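Local coordinates for alpha-acetolactate decarboxylase (Bacillus subtilis subsp. subtilis str. 168, PDB 5XNE), which catalyses the decarboxylation of (2S)-2-acetolactate to (R)-acetoin, a step on the bacterial route from pyruvate to (R,R)-butane-2,3-diol, at residues 112-117 and 190-195; 120-125 and 145-150. One frame throughout, in Å; residues are numbered along the deposited sequence.

Contact 1. Residues 112-117 and 190-195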
loop_
_atom_site.group_PDB
_atom_site.type_symbol
_atom_site.label_atom_id
_atom_site.label_comp_id
_atom_site.label_asym_id
_atom_site.label_seq_id
_atom_site.Cartn_x
_atom_site.Cartn_y
_atom_site.Cartn_z
ATOM N N ILE B 112 17.382 4.125 -3.800
ATOM C CA ILE B 112 18.390 4.694 -4.681
ATOM C C ILE B 112 19.319 5.623 -3.919
ATOM O O ILE B 112 18.902 6.386 -3.045
ATOM C CB ILE B 112 17.734 5.431 -5.865
ATOM C CG1 ILE B 112 18.794 5.997 -6.822
ATOM C CG2 ILE B 112 16.860 6.543 -5.373
ATOM C CD1 ILE B 112 18.193 6.532 -8.111
ATOM N N ARG B 113 20.599 5.547 -4.280
ATOM C CA ARG B 113 21.645 6.303 -3.631
ATOM C C ARG B 113 22.584 6.891 -4.672
ATOM O O ARG B 113 23.000 6.201 -5.602
ATOM C CB ARG B 113 22.409 5.405 -2.669
ATOM C CG ARG B 113 23.502 6.071 -1.913
ATOM C CD ARG B 113 24.134 5.059 -0.991
ATOM N NE ARG B 113 25.334 5.601 -0.392
ATOM C CZ ARG B 113 25.967 5.036 0.624
ATOM N NH1 ARG B 113 25.477 3.925 1.171
ATOM N NH2 ARG B 113 27.070 5.598 1.098
ATOM N N ILE B 114 22.881 8.168 -4.500
ATOM C CA ILE B 114 23.804 8.905 -5.347
ATOM C C ILE B 114 24.948 9.376 -4.460
ATOM O O ILE B 114 24.715 10.151 -3.535
ATOM C CB ILE B 114 23.151 10.152 -5.976
ATOM C CG1 ILE B 114 22.199 9.845 -7.126
ATOM C CG2 ILE B 114 24.187 11.040 -6.496
ATOM C CD1 ILE B 114 21.691 11.131 -7.759
ATOM N N ASP B 115 26.172 8.933 -4.729
ATOM C CA ASP B 115 27.314 9.383 -3.944
ATOM C C ASP B 115 28.287 10.128 -4.834
ATOM O O ASP B 115 28.758 9.585 -5.824
ATOM C CB ASP B 115 28.030 8.214 -3.279
ATOM C CG ASP B 115 27.130 7.442 -2.345
ATOM O OD1 ASP B 115 26.905 7.907 -1.211
ATOM O OD2 ASP B 115 26.653 6.366 -2.752
ATOM N N GLY B 116 28.585 11.370 -4.490
ATOM C CA GLY B 116 29.539 12.121 -5.286
ATOM C C GLY B 116 29.465 13.610 -5.062
ATOM O O GLY B 116 29.231 14.062 -3.940
ATOM N N LEU B 117 29.670 14.368 -6.138
ATOM C CA LEU B 117 29.681 15.821 -6.068
ATOM C C LEU B 117 28.542 16.421 -6.862
ATOM O O LEU B 117 28.303 16.061 -8.010
ATOM C CB LEU B 117 31.015 16.386 -6.571
ATOM C CG LEU B 117 32.115 16.424 -5.511
ATOM C CD1 LEU B 117 32.596 15.023 -5.127
ATOM C CD2 LEU B 117 33.280 17.317 -5.941
ATOM N N TYR B 190 18.309 19.264 -7.979
ATOM C CA TYR B 190 19.742 19.031 -7.915
ATOM C C TYR B 190 20.362 18.947 -9.304
ATOM O O TYR B 190 19.684 18.640 -10.277
ATOM C CB TYR B 190 20.044 17.752 -7.137
ATOM C CG TYR B 190 19.330 16.527 -7.652
ATOM C CD1 TYR B 190 18.029 16.241 -7.254
ATOM C CD2 TYR B 190 19.955 15.650 -8.522
ATOM C CE1 TYR B 190 17.378 15.122 -7.715
ATOM C CE2 TYR B 190 19.311 14.520 -8.990
ATOM C CZ TYR B 190 18.017 14.259 -8.575
ATOM O OH TYR B 190 17.364 13.146 -9.036
ATOM N N VAL B 191 21.656 19.241 -9.372
ATOM C CA VAL B 191 22.440 19.031 -10.579
ATOM C C VAL B 191 23.684 18.257 -10.190
ATOM O O VAL B 191 24.422 18.674 -9.298
ATOM C CB VAL B 191 22.837 20.351 -11.264
ATOM C CG1 VAL B 191 23.718 20.066 -12.479
ATOM C CG2 VAL B 191 21.602 21.132 -11.660
ATOM N N LEU B 192 23.893 17.115 -10.835
ATOM C CA LEU B 192 25.039 16.268 -10.550
ATOM C C LEU B 192 26.242 16.800 -11.307
ATOM O O LEU B 192 26.130 17.162 -12.474
ATOM C CB LEU B 192 24.773 14.811 -10.948
ATOM C CG LEU B 192 23.363 14.272 -10.663
ATOM C CD1 LEU B 192 23.229 12.817 -11.055
ATOM C CD2 LEU B 192 23.028 14.439 -9.222
ATOM N N GLU B 193 27.382 16.864 -10.637
ATOM C CA GLU B 193 28.625 17.155 -11.332
ATOM C C GLU B 193 29.196 15.818 -11.780
ATOM O O GLU B 193 29.473 15.601 -12.959
ATOM C CB GLU B 193 29.598 17.916 -10.435
ATOM C CG GLU B 193 30.915 18.262 -11.115
ATOM C CD GLU B 193 31.581 19.473 -10.498
ATOM O OE1 GLU B 193 30.973 20.090 -9.596
ATOM O OE2 GLU B 193 32.711 19.811 -10.911
ATOM N N ASP B 194 29.354 14.919 -10.818
ATOM C CA ASP B 194 29.660 13.526 -11.094
ATOM C C ASP B 194 29.292 12.698 -9.869
ATOM O O ASP B 194 29.472 13.144 -8.732
ATOM C CB ASP B 194 31.135 13.342 -11.442
ATOM C CG ASP B 194 32.051 13.719 -10.297
ATOM O OD1 ASP B 194 32.312 12.854 -9.438
ATOM O OD2 ASP B 194 32.509 14.884 -10.260
ATOM N N CYS B 195 28.777 11.496 -10.092
ATOM C CA CYS B 195 28.402 10.644 -8.972
ATOM C C CYS B 195 28.326 9.181 -9.358
ATOM O O CYS B 195 28.231 8.835 -10.538
ATOM C CB CYS B 195 27.053 11.086 -8.390
ATOM S SG CYS B 195 25.575 10.649 -9.385
#
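Ile-114 meets the 190-195 segment with two different branches. Its CD1 methyl reaches tip to tip toward the end of Leu-192 and lies 3.9 Å from Leu-192 CD2, with Leu-192 CD1 almost as near. Its CG2 methyl, anti to the backbone N while CG1 stands beside that N (chi1 -75°), turns instead to Cys-195 and approaches SG to 3.2 Å. Ile-114 CG2 is also 3.4 Å from Cys-195 CB, closer than usual van der Waals contact, so the packing is tight. Tyr-190 adds a looser apolar contact, from CE2 of its ring to Ile-114 CD1.

Beside this apolar group the backbones are joined through a classic beta bulge, in which Glu-193 and Asp-194 together face Leu-117. Leu-117 O accepts from both backbone nitrogens, Glu-193 N being the nearer at 2.9 Å and Asp-194 N the second donor. Leu-117 N returns one bond to Asp-194 O, also 2.9 Å long. Next to it Gly-116 pairs with Cys-195 at a CA-CA distance of 4.1 Å, and any CB on Gly-116 would collide with Asp-194 O and Cys-195 CA. The bulge joins the two segments where each turns a corner, at Gly-116 and at Glu-193 and Asp-194.

The Asp-115 side chain starts away from the 190-195 segment and is gripped side-on by Arg-113, whose NE and NH2 both bond OD1, an atom that Thr-154 also hydrogen-bonds. Phe-95 of helix 92-100 packs on Ile-114, Tyr-190 and Leu-192, and Ile-155 of strand 151-160 touches Ile-114 and Tyr-190.

Contact 2. Residues 120-125 and 145-150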
loop_
_atom_site.group_PDB
_atom_site.type_symbol
_atom_site.label_atom_id
_atom_site.label_comp_id
_atom_site.label_asym_id
_atom_site.label_seq_id
_atom_site.Cartn_x
_atom_site.Cartn_y
_atom_site.Cartn_z
ATOM N N LYS B 120 24.650 21.623 -7.829
ATOM C CA LYS B 120 23.620 22.255 -7.012
ATOM C C LYS B 120 22.803 21.195 -6.285
ATOM O O LYS B 120 22.563 20.118 -6.821
ATOM C CB LYS B 120 22.673 23.110 -7.857
ATOM C CG LYS B 120 23.334 24.201 -8.689
ATOM C CD LYS B 120 22.290 24.985 -9.476
ATOM C CE LYS B 120 22.840 25.454 -10.821
ATOM N NZ LYS B 120 23.710 24.421 -11.465
ATOM N N VAL B 121 22.403 21.504 -5.056
ATOM C CA VAL B 121 21.322 20.777 -4.386
ATOM C C VAL B 121 20.448 21.808 -3.699
ATOM O O VAL B 121 20.962 22.695 -3.008
ATOM C CB VAL B 121 21.820 19.759 -3.326
ATOM C CG1 VAL B 121 20.636 18.955 -2.765
ATOM C CG2 VAL B 121 22.852 18.819 -3.896
ATOM N N GLN B 122 19.140 21.718 -3.892
ATOM C CA GLN B 122 18.230 22.540 -3.115
ATOM C C GLN B 122 17.424 21.655 -2.191
ATOM O O GLN B 122 16.845 20.662 -2.626
ATOM C CB GLN B 122 17.283 23.348 -3.988
ATOM C CG GLN B 122 16.422 24.277 -3.155
ATOM C CD GLN B 122 15.489 25.120 -3.986
ATOM O OE1 GLN B 122 14.454 24.645 -4.461
ATOM N NE2 GLN B 122 15.854 26.381 -4.178
ATOM N N THR B 123 17.395 22.023 -0.919
ATOM C CA THR B 123 16.648 21.261 0.069
ATOM C C THR B 123 15.745 22.128 0.914
ATOM O O THR B 123 15.865 23.354 0.934
ATOM C CB THR B 123 17.575 20.515 1.039
ATOM O OG1 THR B 123 18.241 21.465 1.886
ATOM C CG2 THR B 123 18.605 19.667 0.283
ATOM N N ARG B 124 14.844 21.453 1.619
ATOM C CA ARG B 124 14.119 22.017 2.750
ATOM C C ARG B 124 14.353 21.173 3.995
ATOM O O ARG B 124 14.711 19.996 3.901
ATOM C CB ARG B 124 12.619 22.079 2.487
ATOM C CG ARG B 124 11.981 20.695 2.328
ATOM C CD ARG B 124 11.034 20.368 3.491
ATOM N NE ARG B 124 10.640 18.961 3.484
ATOM C CZ ARG B 124 9.510 18.556 2.922
ATOM N NH1 ARG B 124 8.710 19.483 2.378
ATOM N NH2 ARG B 124 9.165 17.264 2.918
ATOM N N THR B 125 14.126 21.757 5.165
ATOM C CA THR B 125 14.041 20.967 6.387
ATOM C C THR B 125 12.777 21.371 7.120
ATOM O O THR B 125 12.650 22.516 7.552
ATOM C CB THR B 125 15.249 21.157 7.319
ATOM O OG1 THR B 125 15.370 22.547 7.665
ATOM C CG2 THR B 125 16.538 20.679 6.660
ATOM N N ILE B 145 14.635 26.806 3.359
ATOM C CA ILE B 145 15.111 26.225 2.113
ATOM C C ILE B 145 16.593 26.516 1.987
ATOM O O ILE B 145 17.036 27.643 2.211
ATOM C CB ILE B 145 14.344 26.776 0.899
ATOM C CG1 ILE B 145 12.849 26.480 1.043
ATOM C CG2 ILE B 145 14.884 26.181 -0.400
ATOM C CD1 ILE B 145 12.012 26.933 -0.146
ATOM N N PHE B 146 17.368 25.494 1.654
ATOM C CA PHE B 146 18.810 25.652 1.551
ATOM C C PHE B 146 19.268 25.428 0.120
ATOM O O PHE B 146 18.730 24.582 -0.599
ATOM C CB PHE B 146 19.532 24.685 2.492
ATOM C CG PHE B 146 19.149 24.840 3.936
ATOM C CD1 PHE B 146 18.066 24.147 4.462
ATOM C CD2 PHE B 146 19.877 25.674 4.775
ATOM C CE1 PHE B 146 17.712 24.289 5.795
ATOM C CE2 PHE B 146 19.532 25.820 6.106
ATOM C CZ PHE B 146 18.451 25.128 6.619
ATOM N N ASN B 147 20.263 26.203 -0.297
ATOM C CA ASN B 147 20.898 25.977 -1.591
ATOM C C ASN B 147 22.380 25.681 -1.402
ATOM O O ASN B 147 23.106 26.459 -0.791
ATOM C CB ASN B 147 20.702 27.181 -2.510
ATOM C CG ASN B 147 19.242 27.456 -2.802
ATOM O OD1 ASN B 147 18.616 26.760 -3.601
ATOM N ND2 ASN B 147 18.689 28.477 -2.153
ATOM N N PHE B 148 22.821 24.537 -1.901
ATOM C CA PHE B 148 24.215 24.147 -1.787
ATOM C C PHE B 148 24.859 24.179 -3.163
ATOM O O PHE B 148 24.214 23.872 -4.167
ATOM C CB PHE B 148 24.338 22.759 -1.156
ATOM C CG PHE B 148 23.636 22.637 0.164
ATOM C CD1 PHE B 148 24.227 23.108 1.319
ATOM C CD2 PHE B 148 22.380 22.053 0.247
ATOM C CE1 PHE B 148 23.587 23.003 2.535
ATOM C CE2 PHE B 148 21.729 21.946 1.459
ATOM C CZ PHE B 148 22.330 22.418 2.605
ATOM N N ASP B 149 26.125 24.581 -3.205
ATOM C CA ASP B 149 26.872 24.659 -4.453
ATOM C C ASP B 149 28.114 23.802 -4.373
ATOM O O ASP B 149 28.801 23.814 -3.354
ATOM C CB ASP B 149 27.270 26.102 -4.770
ATOM C CG ASP B 149 26.081 26.996 -5.022
ATOM O OD1 ASP B 149 25.463 26.876 -6.103
ATOM O OD2 ASP B 149 25.769 27.827 -4.143
ATOM N N ASN B 150 28.396 23.067 -5.448
ATOM C CA ASN B 150 29.588 22.231 -5.543
ATOM C C ASN B 150 29.899 21.508 -4.242
ATOM O O ASN B 150 30.946 21.706 -3.636
ATOM C CB ASN B 150 30.782 23.072 -5.991
ATOM C CG ASN B 150 30.693 23.456 -7.448
ATOM O OD1 ASN B 150 31.030 22.663 -8.327
ATOM N ND2 ASN B 150 30.215 24.666 -7.716
#
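The rings of Phe-146 and Phe-148 both receive threonine hydroxyls at their edges. Thr-125 OG1 lies in the plane of the Phe-146 ring, 3.5 Å from CE1. Thr-123 OG1, hydrogen-bonded to the carbonyl of Gly-184, stands near the plane of the Phe-148 ring at its CE2 edge, 3.5 Å away. Val-121 CB makes a looser apolar contact with Phe-148 CD2.

Val-121, Thr-123, Phe-146 and Phe-148 share one face of an antiparallel strand pair, with Thr-125 just past its end; the N-to-C directions of strand segments 120-124 and 145-149 lie 162° apart. Val-121 with Phe-148 and Thr-123 with Phe-146 are its hydrogen-bonded pairs, the straightest bond running from Phe-148 N to Val-121 O (2.8 Å).

On the face bearing Gln-122, Asn-147 and Ile-145, the two amide side chains lie side by side, their planes 55° apart. Gln-122 NE2 donates to an in-plane lone pair of Asn-147 OD1 at 2.8 Å. With Gln-122 CG anti to the backbone N (chi1 -176°), that carbon comes within 3.7 Å of Ile-145 CG2. An alanine in place of Gln-122 would probably leave Asn-147 OD1 without this donor and open a gap beside the Ile-145 methyl. Arg-124 leads away to a salt bridge with Glu-44, the nearest atom of its side chain about 4 Å from the bound zinc ion, and its backbone bonds that of zinc ligand His-186.

Overall arrangement
Followed from the N terminus, the chain runs along strand 109-115, turns a corner at Gly-116 and enters strand 117-124, so the first segments of both contacts come in quick succession. Contact 2 closes the shorter loop, from 120-125 through helix 136-139 to strand 145-149. The chain then passes through strands 151-160 and 171-178 and along 184-192 before contact 1 closes the longer one; contact 2 is nested inside it. Strands 117-124 and 184-192 are neighbours, and Val-191 N probably bonds Lys-120 O (2.8 Å) between the contacts. Contact 2 adds strand 145-149 beside strand 117-124, whereas contact 1 joins the corners leading into strands 117-124 and 195-208.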